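Local coordinates for protein CocE/NonD family hydrolase (Staphylococcus aureus subsp. aureus COL, PDB 3III) that probably hydrolyses ester or amide bonds with an alpha/beta-hydrolase domain that carries a C-terminal beta domain, at residues Pro209-Tyr214 against Glu532-Val537; Arg200-His205 against Gln271-Arg276; Glu387-Asp392 against Lys514-Val519; Thr454-Val459 against Glu495-Gly500. All coordinates share one frame; numbering follows the deposited sequence.

From the N terminus, residues 200-205 open interaction 2 and residues 209-214 open interaction 1 soon after. Interaction 2 closes first, at 271-276, over a loop of 65 residues within the hydrolase part. Interaction 1 closes only at 532-537, so the two cross. Inside its long loop, 387-392 opens interaction 3 and 454-459 opens interaction 4; the latter closes at 495-500, nested within interaction 3, which closes at 514-519. Interactions 3 and 4 tie together the C-terminal beta domain, while interaction 1 joins that domain to the hydrolase part. His-533, His-205, Trp-456 and Glu-517 link all four, and Arg-276 reaches Glu-495 between interactions 2 and 4.

Interaction 1 of 4, residues Pro209-Tyr214 against Glu532-Val537; sequences PDTGFY and EHEETV
An Asx turn at Asp-210, just ahead of helix 213-224, receives the backbone of Glu-532 where the hydrolase part meets the C-terminal beta domain. Asp-210 OD1 accepts from Glu-532 N at 3.0 Å, on its syn side. From the opposite face of the carboxylate plane, Gly-212 N comes to Asp-210 OD1 at 2.7 Å, closing the turn. Asp-210 OD2 takes Tyr-214 N at 2.8 Å in the first turn of the helix, so three backbone N-H groups hold this carboxylate. Gly-212 is the N-cap of the helix, and the loop 532-537 runs roughly counter to the segment leading into it. Thr-211 N donates to Glu-532 O (2.8 Å), while Thr-211 OG1, placed between the backbone N and the carbonyl carbon (chi1 63°), accepts a nearly straight bond from Glu-534 N (3.0 Å, 170°). The methyl CG2 of Thr-211 lies across the side chain of Glu-535, 3.8 Å from its CD; the carboxylate of Glu-535 continues to a salt bridge with Arg-215. A water donates to Glu-532 OE1 and sits 2.6 Å from Thr-211 OG1. His-533 CD2 approaches Pro-209 O, while His-533 ND1 bonds to Glu-517.

Interaction 2 of 4, residues Arg200-His205 against Gln271-Arg276; sequences REVAFH and QGLHNR
Helix 198-203 faces the start of helix 275-284 and the turn leading into it, in the interior of the alpha/beta-hydrolase part; a salt bridge joins Glu-201 to Arg-276 of that helix. Arg-276 NH1 donates to Glu-201 OE2 at 2.7 Å; the oxygen lies near the guanidinium plane but is met on its anti side, and the bond is somewhat bent (146°). The two side chains cross at about a right angle, with Glu-201 OE2 also lying 3.4 Å from Arg-276 CG. Arg-276 reaches this far because CG stands anti to the backbone N (chi1 -179°) and the chain runs extended to NE. Its guanidinium is covered on one face by the aliphatic part of Arg-200, whose CD is 3.7 Å from Arg-276 NH2. The two guanidinium planes are 28° apart; the proximity of like charges is probably eased by Glu-201, by Glu-495 at Arg-276 NE and by Asp-197 at Arg-200 NH1.

The helix, with a pi-type turn over 200-203, passes into the short strand 204-205, where His-205 meets Gly-272. His-205 NE2 donates to Gly-272 O (2.9 Å), with the oxygen close to the ring plane at its edge, while ND1 bonds to His-533 of the C-terminal domain. Well away from the salt bridge, Val-202 and Leu-273 run alongside each other in the same direction, with CG2 of the valine 3.5 Å from CD1 of the leucine. Both pack on Phe-213, and the Leu-273 side chain is about 5 Å from a bound palmitic acid.

Interaction 3 of 4, residues Glu387-Asp392 against Lys514-Val519; sequences EDKQQD and KGSEIV
The ammonium group of Lys-514 donates to the backbone carbonyl of Lys-389, NZ to O 2.7 Å, and this is the direct hydrogen bond between 387-392 and 514-519. The lysine gets there with CG anti to the backbone N (chi1 -165°) and an extended chain beyond it. On the way its methylenes run past the loop: Lys-514 CG is 3.3 Å from Gln-391 O and 3.8 Å from Asp-392 CB. Lys-514 NZ also bonds to Glu-517 O at 3.2 Å, within its own segment, so one amino group bridges two carbonyls and holds the end of the chain between them. Beside this, the Lys-389 side chain lies against Ser-516, its CG 3.8 Å from the serine OG. A water accepts from Gly-515 N and lies 2.8 Å from Gln-391 O, which probably gives a second, water-mediated link.

The carbonyl of Lys-389 is presented by a type I beta turn, closed by the bond from Gln-391 N to Asp-388 O. The side chain of Asp-388 supports the same turn: its OD1 accepts from Gln-390 N at 2.8 Å, an Asx turn. Further out, Gln-391 OE1 bonds to the backbone N of Asp-385, and Glu-387 OE1 to that of Gly-540, which fasten the loop to its surroundings.

This is a surface contact of the C-terminal beta domain. Residues 387-392 connect strand 380-385, paired with 541-546, to strand 392-398 at the edge of a five-stranded antiparallel sheet; 514-519 leaves strand 508-514, the neighbour of 392-398 in that sheet, and packs Ile-518 and Val-519 on strands 424-432 and 447-458.

Interaction 4 of 4, residues Thr454-Val459 against Glu495-Gly500; sequences TGWLRV and ELLPSG
Thr-454 and Leu-497 join strands 447-458 and 490-503, which belong to different sheets of the jelly-roll-like C-terminal beta domain and here run roughly antiparallel, at 153°. Leu-497 N donates to Thr-454 O at 3.1 Å in a nearly straight bond (168°). Beyond it the strands are linked through water: one water accepts from Trp-456 N and donates to Glu-495 O, and another accepts from Glu-495 N and donates to Trp-456 O. Gly-455, with no side chain in the way, brings its CA to 3.4 Å from Glu-495 O in a CA-H...O contact.

The leucines on either side of this backbone pairing are set alike, with CG anti to the carbonyl carbon (chi1 -70° in both), but differ at the next bond. In Leu-496 the branch CD1 comes onto the backbone of the other strand, 3.5 Å from Gly-455 N; the side chain also packs on Met-409 and Leu-411 of one sheet and Ala-427 and Ile-429 of the other. Leu-497 instead lays CG 3.6 Å from Thr-454 O and extends CD1 to the edge of the Trp-456 indole, crossing it at about a right angle.

Trp-456 NE1 is bonded to Glu-517. His-205 stacks on the indole and His-533 meets it obliquely, bringing the hydrolase part and the loop 532-537 to the same tryptophan. One face of the indole carries the methyl CG2 of Thr-454, 3.4 Å above the ring plane and nearer the rim than the centre.

Interaction 1 of 4, residues Pro209-Tyr214 against Glu532-Val537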
# COMPACT_ATOMS: atom_id res chain seq x y z
N PRO A 209 -5.84 -16.58 -4.06
CA PRO A 209 -6.87 -15.56 -3.97
C PRO A 209 -7.13 -15.05 -2.56
O PRO A 209 -7.19 -15.83 -1.62
CB PRO A 209 -8.11 -16.22 -4.56
CG PRO A 209 -7.86 -17.63 -4.52
CD PRO A 209 -6.38 -17.89 -4.41
N ASP A 210 -7.24 -13.73 -2.44
CA ASP A 210 -7.59 -13.11 -1.17
C ASP A 210 -9.09 -13.29 -1.01
O ASP A 210 -9.89 -12.72 -1.76
CB ASP A 210 -7.22 -11.66 -1.16
CG ASP A 210 -7.60 -10.93 0.19
OD1 ASP A 210 -8.06 -11.62 1.13
OD2 ASP A 210 -7.52 -9.67 0.25
N THR A 211 -9.47 -14.04 -0.01
CA THR A 211 -10.88 -14.28 0.30
C THR A 211 -11.38 -13.35 1.43
O THR A 211 -12.57 -13.40 1.87
CB THR A 211 -11.08 -15.71 0.70
OG1 THR A 211 -10.35 -15.98 1.91
CG2 THR A 211 -10.67 -16.64 -0.43
N GLY A 212 -10.49 -12.49 1.89
CA GLY A 212 -10.82 -11.57 2.95
C GLY A 212 -10.99 -10.15 2.48
O GLY A 212 -11.99 -9.83 1.80
N PHE A 213 -10.00 -9.32 2.80
CA PHE A 213 -10.05 -7.90 2.48
C PHE A 213 -10.53 -7.55 1.05
O PHE A 213 -11.42 -6.70 0.88
CB PHE A 213 -8.72 -7.19 2.71
CG PHE A 213 -8.79 -5.75 2.39
CD1 PHE A 213 -9.35 -4.86 3.28
CD2 PHE A 213 -8.34 -5.29 1.17
CE1 PHE A 213 -9.44 -3.49 2.95
CE2 PHE A 213 -8.41 -3.94 0.85
CZ PHE A 213 -8.96 -3.04 1.74
N TYR A 214 -9.97 -8.24 0.05
CA TYR A 214 -10.37 -7.98 -1.35
C TYR A 214 -11.88 -8.02 -1.56
O TYR A 214 -12.47 -7.15 -2.25
CB TYR A 214 -9.71 -8.98 -2.28
CG TYR A 214 -10.12 -8.84 -3.74
CD1 TYR A 214 -9.56 -7.84 -4.54
CD2 TYR A 214 -11.10 -9.68 -4.31
CE1 TYR A 214 -9.95 -7.70 -5.87
CE2 TYR A 214 -11.50 -9.57 -5.61
CZ TYR A 214 -10.88 -8.57 -6.41
OH TYR A 214 -11.28 -8.46 -7.73
N GLU A 532 -7.48 -12.77 3.85
CA GLU A 532 -7.64 -14.17 4.23
C GLU A 532 -7.38 -15.02 2.98
O GLU A 532 -7.43 -14.52 1.84
CB GLU A 532 -9.04 -14.41 4.79
CG GLU A 532 -9.29 -13.68 6.09
CD GLU A 532 -10.70 -13.85 6.66
OE1 GLU A 532 -11.50 -14.67 6.17
OE2 GLU A 532 -11.01 -13.10 7.59
N HIS A 533 -7.06 -16.29 3.19
CA HIS A 533 -6.81 -17.19 2.08
C HIS A 533 -7.49 -18.53 2.34
O HIS A 533 -6.83 -19.54 2.55
CB HIS A 533 -5.27 -17.30 1.83
CG HIS A 533 -4.61 -15.97 1.57
ND1 HIS A 533 -4.02 -15.23 2.57
CD2 HIS A 533 -4.43 -15.27 0.44
CE1 HIS A 533 -3.54 -14.11 2.07
NE2 HIS A 533 -3.79 -14.10 0.78
N GLU A 534 -8.81 -18.53 2.36
CA GLU A 534 -9.56 -19.71 2.75
C GLU A 534 -9.89 -20.63 1.58
O GLU A 534 -10.51 -21.68 1.79
CB GLU A 534 -10.85 -19.30 3.46
CG GLU A 534 -10.65 -18.47 4.71
CD GLU A 534 -10.30 -19.28 5.91
OE1 GLU A 534 -10.94 -20.31 6.20
OE2 GLU A 534 -9.36 -18.87 6.60
N GLU A 535 -9.53 -20.24 0.36
CA GLU A 535 -9.70 -21.13 -0.79
C GLU A 535 -8.33 -21.65 -1.21
O GLU A 535 -7.60 -20.97 -1.95
CB GLU A 535 -10.44 -20.41 -1.93
CG GLU A 535 -11.90 -20.21 -1.59
CD GLU A 535 -12.63 -19.21 -2.49
OE1 GLU A 535 -12.09 -18.78 -3.53
OE2 GLU A 535 -13.77 -18.85 -2.14
N THR A 536 -7.99 -22.83 -0.72
CA THR A 536 -6.63 -23.39 -0.80
C THR A 536 -6.63 -24.66 -1.67
O THR A 536 -7.62 -25.38 -1.69
CB THR A 536 -6.07 -23.76 0.62
OG1 THR A 536 -4.73 -24.19 0.50
CG2 THR A 536 -6.87 -24.92 1.23
N VAL A 537 -5.50 -24.92 -2.35
CA VAL A 537 -5.22 -26.21 -3.06
C VAL A 537 -4.54 -27.27 -2.20
O VAL A 537 -4.31 -28.39 -2.64
CB VAL A 537 -4.25 -25.98 -4.28
CG1 VAL A 537 -4.88 -25.09 -5.33
CG2 VAL A 537 -2.88 -25.40 -3.79
O HOH W 1 -12.10 -15.73 3.84

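Interaction 2 of 4, residues Arg200-His205 against Gln271-Arg276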
# COMPACT_ATOMS: atom_id res chain seq x y z
N ARG A 200 -1.30 -8.79 -8.32
CA ARG A 200 -0.21 -9.19 -7.47
C ARG A 200 -0.35 -8.67 -6.08
O ARG A 200 0.41 -9.14 -5.20
CB ARG A 200 1.14 -8.74 -8.04
CG ARG A 200 1.60 -9.60 -9.20
CD ARG A 200 2.98 -9.13 -9.76
NE ARG A 200 3.36 -9.98 -10.89
CZ ARG A 200 2.85 -9.88 -12.10
NH1 ARG A 200 1.98 -8.92 -12.37
NH2 ARG A 200 3.22 -10.74 -13.05
N GLU A 201 -1.22 -7.68 -5.87
CA GLU A 201 -1.16 -6.90 -4.63
C GLU A 201 -2.38 -6.99 -3.75
O GLU A 201 -2.23 -6.85 -2.55
CB GLU A 201 -0.69 -5.46 -4.87
CG GLU A 201 0.71 -5.54 -5.53
CD GLU A 201 1.28 -4.29 -6.13
OE1 GLU A 201 0.55 -3.28 -6.29
OE2 GLU A 201 2.50 -4.34 -6.51
N VAL A 202 -3.56 -7.26 -4.32
CA VAL A 202 -4.80 -7.33 -3.53
C VAL A 202 -5.71 -8.52 -3.91
O VAL A 202 -6.27 -9.14 -3.02
CB VAL A 202 -5.61 -6.00 -3.53
CG1 VAL A 202 -6.20 -5.67 -4.93
CG2 VAL A 202 -6.72 -6.05 -2.46
N ALA A 203 -5.91 -8.78 -5.21
CA ALA A 203 -6.78 -9.88 -5.69
C ALA A 203 -6.19 -11.28 -5.37
O ALA A 203 -6.92 -12.23 -5.05
CB ALA A 203 -7.13 -9.73 -7.23
N PHE A 204 -4.87 -11.40 -5.47
CA PHE A 204 -4.16 -12.63 -5.20
C PHE A 204 -2.82 -12.30 -4.59
O PHE A 204 -2.19 -11.31 -4.91
CB PHE A 204 -3.88 -13.46 -6.48
CG PHE A 204 -5.11 -13.73 -7.34
CD1 PHE A 204 -5.82 -14.96 -7.26
CD2 PHE A 204 -5.56 -12.76 -8.23
CE1 PHE A 204 -6.97 -15.17 -8.00
CE2 PHE A 204 -6.67 -13.00 -9.00
CZ PHE A 204 -7.39 -14.20 -8.87
N HIS A 205 -2.38 -13.15 -3.70
CA HIS A 205 -1.01 -13.06 -3.22
C HIS A 205 -0.24 -14.26 -3.69
O HIS A 205 -0.56 -15.37 -3.33
CB HIS A 205 -0.99 -12.97 -1.71
CG HIS A 205 -1.71 -11.79 -1.19
ND1 HIS A 205 -2.92 -11.90 -0.56
CD2 HIS A 205 -1.42 -10.47 -1.26
CE1 HIS A 205 -3.34 -10.69 -0.23
NE2 HIS A 205 -2.44 -9.81 -0.63
N GLN A 271 1.97 -4.75 4.38
CA GLN A 271 2.34 -5.91 3.53
C GLN A 271 1.10 -6.72 3.32
O GLN A 271 0.42 -7.09 4.31
CB GLN A 271 3.45 -6.73 4.17
CG GLN A 271 4.76 -6.00 4.34
CD GLN A 271 5.80 -6.85 5.09
OE1 GLN A 271 6.01 -8.03 4.76
NE2 GLN A 271 6.35 -6.31 6.17
N GLY A 272 0.73 -6.92 2.07
CA GLY A 272 -0.52 -7.58 1.70
C GLY A 272 -1.54 -6.68 1.08
O GLY A 272 -2.57 -7.14 0.55
N LEU A 273 -1.31 -5.37 1.14
CA LEU A 273 -2.14 -4.42 0.40
C LEU A 273 -1.23 -3.41 -0.33
O LEU A 273 -0.78 -3.72 -1.42
CB LEU A 273 -3.16 -3.73 1.31
CG LEU A 273 -4.22 -2.90 0.57
CD1 LEU A 273 -5.03 -3.76 -0.42
CD2 LEU A 273 -5.14 -2.20 1.60
N HIS A 274 -0.91 -2.27 0.27
CA HIS A 274 -0.21 -1.21 -0.48
C HIS A 274 1.31 -1.26 -0.56
O HIS A 274 1.91 -0.56 -1.38
CB HIS A 274 -0.66 0.17 -0.01
CG HIS A 274 -2.14 0.39 -0.10
ND1 HIS A 274 -2.85 0.27 -1.28
CD2 HIS A 274 -3.05 0.68 0.87
CE1 HIS A 274 -4.13 0.54 -1.03
NE2 HIS A 274 -4.28 0.78 0.26
N ASN A 275 1.96 -2.02 0.31
CA ASN A 275 3.40 -1.96 0.46
C ASN A 275 4.13 -2.28 -0.85
O ASN A 275 4.93 -1.49 -1.29
CB ASN A 275 3.82 -2.82 1.67
CG ASN A 275 5.25 -3.32 1.62
OD1 ASN A 275 5.63 -3.98 0.67
ND2 ASN A 275 6.04 -3.05 2.69
N ARG A 276 3.81 -3.40 -1.49
CA ARG A 276 4.57 -3.83 -2.66
C ARG A 276 4.56 -2.76 -3.73
O ARG A 276 5.61 -2.42 -4.29
CB ARG A 276 4.05 -5.15 -3.22
CG ARG A 276 4.80 -5.64 -4.42
CD ARG A 276 4.30 -7.01 -4.88
NE ARG A 276 5.11 -7.53 -5.97
CZ ARG A 276 5.07 -7.11 -7.23
NH1 ARG A 276 4.18 -6.18 -7.61
NH2 ARG A 276 5.89 -7.64 -8.12

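Interaction 3 of 4, residues Glu387-Asp392 against Lys514-Val519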
# COMPACT_ATOMS: atom_id res chain seq x y z
N GLU A 387 -2.75 -28.94 6.09
CA GLU A 387 -4.09 -28.65 6.60
C GLU A 387 -4.18 -28.48 8.12
O GLU A 387 -5.26 -28.20 8.63
CB GLU A 387 -5.02 -29.82 6.22
CG GLU A 387 -4.98 -30.12 4.71
CD GLU A 387 -5.86 -31.28 4.35
OE1 GLU A 387 -5.32 -32.38 4.10
OE2 GLU A 387 -7.09 -31.06 4.34
N ASP A 388 -3.09 -28.72 8.85
CA ASP A 388 -3.07 -28.54 10.29
C ASP A 388 -2.51 -27.15 10.59
O ASP A 388 -1.31 -26.89 10.40
CB ASP A 388 -2.25 -29.64 10.94
CG ASP A 388 -2.24 -29.58 12.46
OD1 ASP A 388 -2.47 -28.50 13.05
OD2 ASP A 388 -1.96 -30.61 13.06
N LYS A 389 -3.40 -26.24 11.01
CA LYS A 389 -3.03 -24.86 11.29
C LYS A 389 -2.00 -24.70 12.40
O LYS A 389 -1.49 -23.60 12.64
CB LYS A 389 -4.25 -24.00 11.65
CG LYS A 389 -5.29 -23.97 10.55
CD LYS A 389 -6.46 -23.08 10.93
CE LYS A 389 -7.04 -22.41 9.68
NZ LYS A 389 -7.25 -23.36 8.57
N GLN A 390 -1.68 -25.78 13.09
CA GLN A 390 -0.72 -25.70 14.17
C GLN A 390 0.65 -26.20 13.74
O GLN A 390 1.56 -26.25 14.55
CB GLN A 390 -1.22 -26.55 15.36
CG GLN A 390 -2.65 -26.27 15.79
CD GLN A 390 -2.88 -24.83 15.98
OE1 GLN A 390 -2.04 -24.12 16.53
NE2 GLN A 390 -4.00 -24.34 15.49
N GLN A 391 0.79 -26.62 12.50
CA GLN A 391 2.03 -27.22 12.04
C GLN A 391 2.68 -26.27 11.03
O GLN A 391 2.02 -25.65 10.20
CB GLN A 391 1.81 -28.57 11.37
CG GLN A 391 1.50 -29.73 12.33
CD GLN A 391 1.72 -31.12 11.70
OE1 GLN A 391 2.56 -31.34 10.80
NE2 GLN A 391 0.98 -32.08 12.22
N ASP A 392 3.99 -26.22 11.13
CA ASP A 392 4.82 -25.45 10.22
C ASP A 392 6.23 -26.00 10.25
O ASP A 392 6.49 -26.92 11.02
CB ASP A 392 4.76 -23.97 10.60
CG ASP A 392 5.34 -23.67 11.99
OD1 ASP A 392 6.36 -24.27 12.35
OD2 ASP A 392 4.78 -22.81 12.69
N LYS A 514 4.47 -22.62 6.09
CA LYS A 514 3.27 -23.22 6.61
C LYS A 514 2.23 -23.34 5.50
O LYS A 514 2.33 -22.65 4.47
CB LYS A 514 2.74 -22.23 7.68
CG LYS A 514 1.72 -22.79 8.60
CD LYS A 514 1.32 -21.74 9.64
CE LYS A 514 0.49 -22.36 10.70
NZ LYS A 514 -0.43 -21.41 11.36
N GLY A 515 1.21 -24.16 5.71
CA GLY A 515 0.14 -24.28 4.71
C GLY A 515 -1.04 -23.36 4.89
O GLY A 515 -2.07 -23.52 4.20
N SER A 516 -0.92 -22.42 5.81
CA SER A 516 -1.98 -21.45 6.06
C SER A 516 -1.38 -20.20 6.71
O SER A 516 -0.18 -20.15 6.98
CB SER A 516 -3.13 -22.09 6.90
OG SER A 516 -2.64 -22.58 8.14
N GLU A 517 -2.21 -19.18 6.96
CA GLU A 517 -1.74 -17.90 7.48
C GLU A 517 -0.86 -18.07 8.70
O GLU A 517 -1.18 -18.81 9.61
CB GLU A 517 -2.91 -16.97 7.82
CG GLU A 517 -2.71 -15.56 7.27
CD GLU A 517 -2.76 -15.51 5.79
OE1 GLU A 517 -1.68 -15.34 5.16
OE2 GLU A 517 -3.88 -15.56 5.25
N ILE A 518 0.25 -17.34 8.71
CA ILE A 518 1.19 -17.45 9.80
C ILE A 518 0.75 -16.68 11.05
O ILE A 518 0.71 -17.24 12.14
CB ILE A 518 2.59 -17.10 9.30
CG1 ILE A 518 3.03 -18.19 8.28
CG2 ILE A 518 3.59 -17.05 10.49
CD1 ILE A 518 4.12 -17.69 7.40
N VAL A 519 0.43 -15.41 10.89
CA VAL A 519 -0.15 -14.63 11.96
C VAL A 519 -1.65 -14.77 11.80
O VAL A 519 -2.21 -14.61 10.69
CB VAL A 519 0.30 -13.15 11.89
CG1 VAL A 519 -0.44 -12.32 12.97
CG2 VAL A 519 1.85 -13.01 12.04
O HOH W 2 0.52 -26.15 7.94

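Interaction 4 of 4, residues Thr454-Val459 against Glu495-Gly500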
# COMPACT_ATOMS: atom_id res chain seq x y z
N THR A 454 6.19 -10.84 5.34
CA THR A 454 5.30 -11.88 4.91
C THR A 454 5.44 -12.07 3.39
O THR A 454 5.65 -11.10 2.57
CB THR A 454 3.88 -11.49 5.36
OG1 THR A 454 3.91 -11.22 6.79
CG2 THR A 454 2.80 -12.59 5.08
N GLY A 455 5.22 -13.32 2.96
CA GLY A 455 5.05 -13.62 1.54
C GLY A 455 4.26 -14.90 1.27
O GLY A 455 4.07 -15.71 2.16
N TRP A 456 3.81 -15.06 0.03
CA TRP A 456 2.94 -16.18 -0.39
C TRP A 456 3.28 -16.71 -1.77
O TRP A 456 3.68 -15.94 -2.67
CB TRP A 456 1.50 -15.71 -0.46
CG TRP A 456 0.91 -15.13 0.77
CD1 TRP A 456 0.10 -15.78 1.67
CD2 TRP A 456 0.96 -13.77 1.18
NE1 TRP A 456 -0.29 -14.92 2.65
CE2 TRP A 456 0.19 -13.67 2.37
CE3 TRP A 456 1.57 -12.62 0.68
CZ2 TRP A 456 0.03 -12.46 3.07
CZ3 TRP A 456 1.44 -11.44 1.38
CH2 TRP A 456 0.65 -11.37 2.57
N LEU A 457 3.07 -18.00 -2.01
CA LEU A 457 3.13 -18.49 -3.37
C LEU A 457 2.30 -19.76 -3.58
O LEU A 457 2.40 -20.68 -2.82
CB LEU A 457 4.57 -18.81 -3.75
CG LEU A 457 4.79 -19.27 -5.22
CD1 LEU A 457 4.49 -18.09 -6.20
CD2 LEU A 457 6.21 -19.85 -5.41
N ARG A 458 1.53 -19.79 -4.65
CA ARG A 458 0.91 -21.01 -5.15
C ARG A 458 1.93 -21.62 -6.13
O ARG A 458 2.40 -20.98 -7.09
CB ARG A 458 -0.44 -20.69 -5.77
CG ARG A 458 -1.17 -21.91 -6.38
CD ARG A 458 -2.63 -21.59 -6.63
NE ARG A 458 -3.39 -21.57 -5.39
CZ ARG A 458 -4.68 -21.34 -5.29
NH1 ARG A 458 -5.42 -21.09 -6.35
NH2 ARG A 458 -5.24 -21.34 -4.10
N VAL A 459 2.35 -22.83 -5.81
CA VAL A 459 3.50 -23.43 -6.49
C VAL A 459 3.26 -23.67 -7.99
O VAL A 459 4.18 -23.56 -8.79
CB VAL A 459 3.99 -24.69 -5.70
CG1 VAL A 459 5.06 -25.50 -6.45
CG2 VAL A 459 4.50 -24.23 -4.30
N GLU A 495 8.57 -14.33 -2.77
CA GLU A 495 8.75 -12.86 -2.50
C GLU A 495 8.31 -12.47 -1.06
O GLU A 495 7.13 -12.31 -0.78
CB GLU A 495 7.94 -12.05 -3.55
CG GLU A 495 8.03 -10.51 -3.45
CD GLU A 495 7.13 -9.81 -4.47
OE1 GLU A 495 6.25 -10.47 -5.04
OE2 GLU A 495 7.33 -8.59 -4.75
N LEU A 496 9.27 -12.35 -0.16
CA LEU A 496 9.01 -11.63 1.11
C LEU A 496 8.96 -10.12 0.78
O LEU A 496 9.84 -9.59 0.15
CB LEU A 496 10.05 -11.95 2.20
CG LEU A 496 10.07 -13.33 2.82
CD1 LEU A 496 8.71 -13.72 3.36
CD2 LEU A 496 10.60 -14.34 1.81
N LEU A 497 7.88 -9.47 1.19
CA LEU A 497 7.63 -8.10 0.84
C LEU A 497 8.58 -7.21 1.62
O LEU A 497 9.11 -7.64 2.68
CB LEU A 497 6.18 -7.77 1.14
CG LEU A 497 5.21 -8.49 0.16
CD1 LEU A 497 3.80 -8.12 0.60
CD2 LEU A 497 5.44 -8.13 -1.33
N PRO A 498 8.84 -5.99 1.10
CA PRO A 498 9.89 -5.12 1.68
C PRO A 498 9.63 -4.78 3.15
O PRO A 498 8.49 -4.47 3.53
CB PRO A 498 9.79 -3.86 0.84
CG PRO A 498 9.21 -4.33 -0.50
CD PRO A 498 8.28 -5.42 -0.14
N SER A 499 10.70 -4.90 3.95
CA SER A 499 10.67 -4.68 5.39
C SER A 499 12.00 -4.04 5.84
O SER A 499 12.99 -4.16 5.18
CB SER A 499 10.41 -6.00 6.10
OG SER A 499 11.51 -6.86 6.00
N GLY A 500 11.96 -3.31 6.94
CA GLY A 500 13.15 -2.66 7.52
C GLY A 500 13.22 -2.90 9.00
O GLY A 500 12.36 -2.41 9.75
O HOH W 3 5.93 -14.91 -3.93
O HOH W 4 4.71 -12.81 -1.84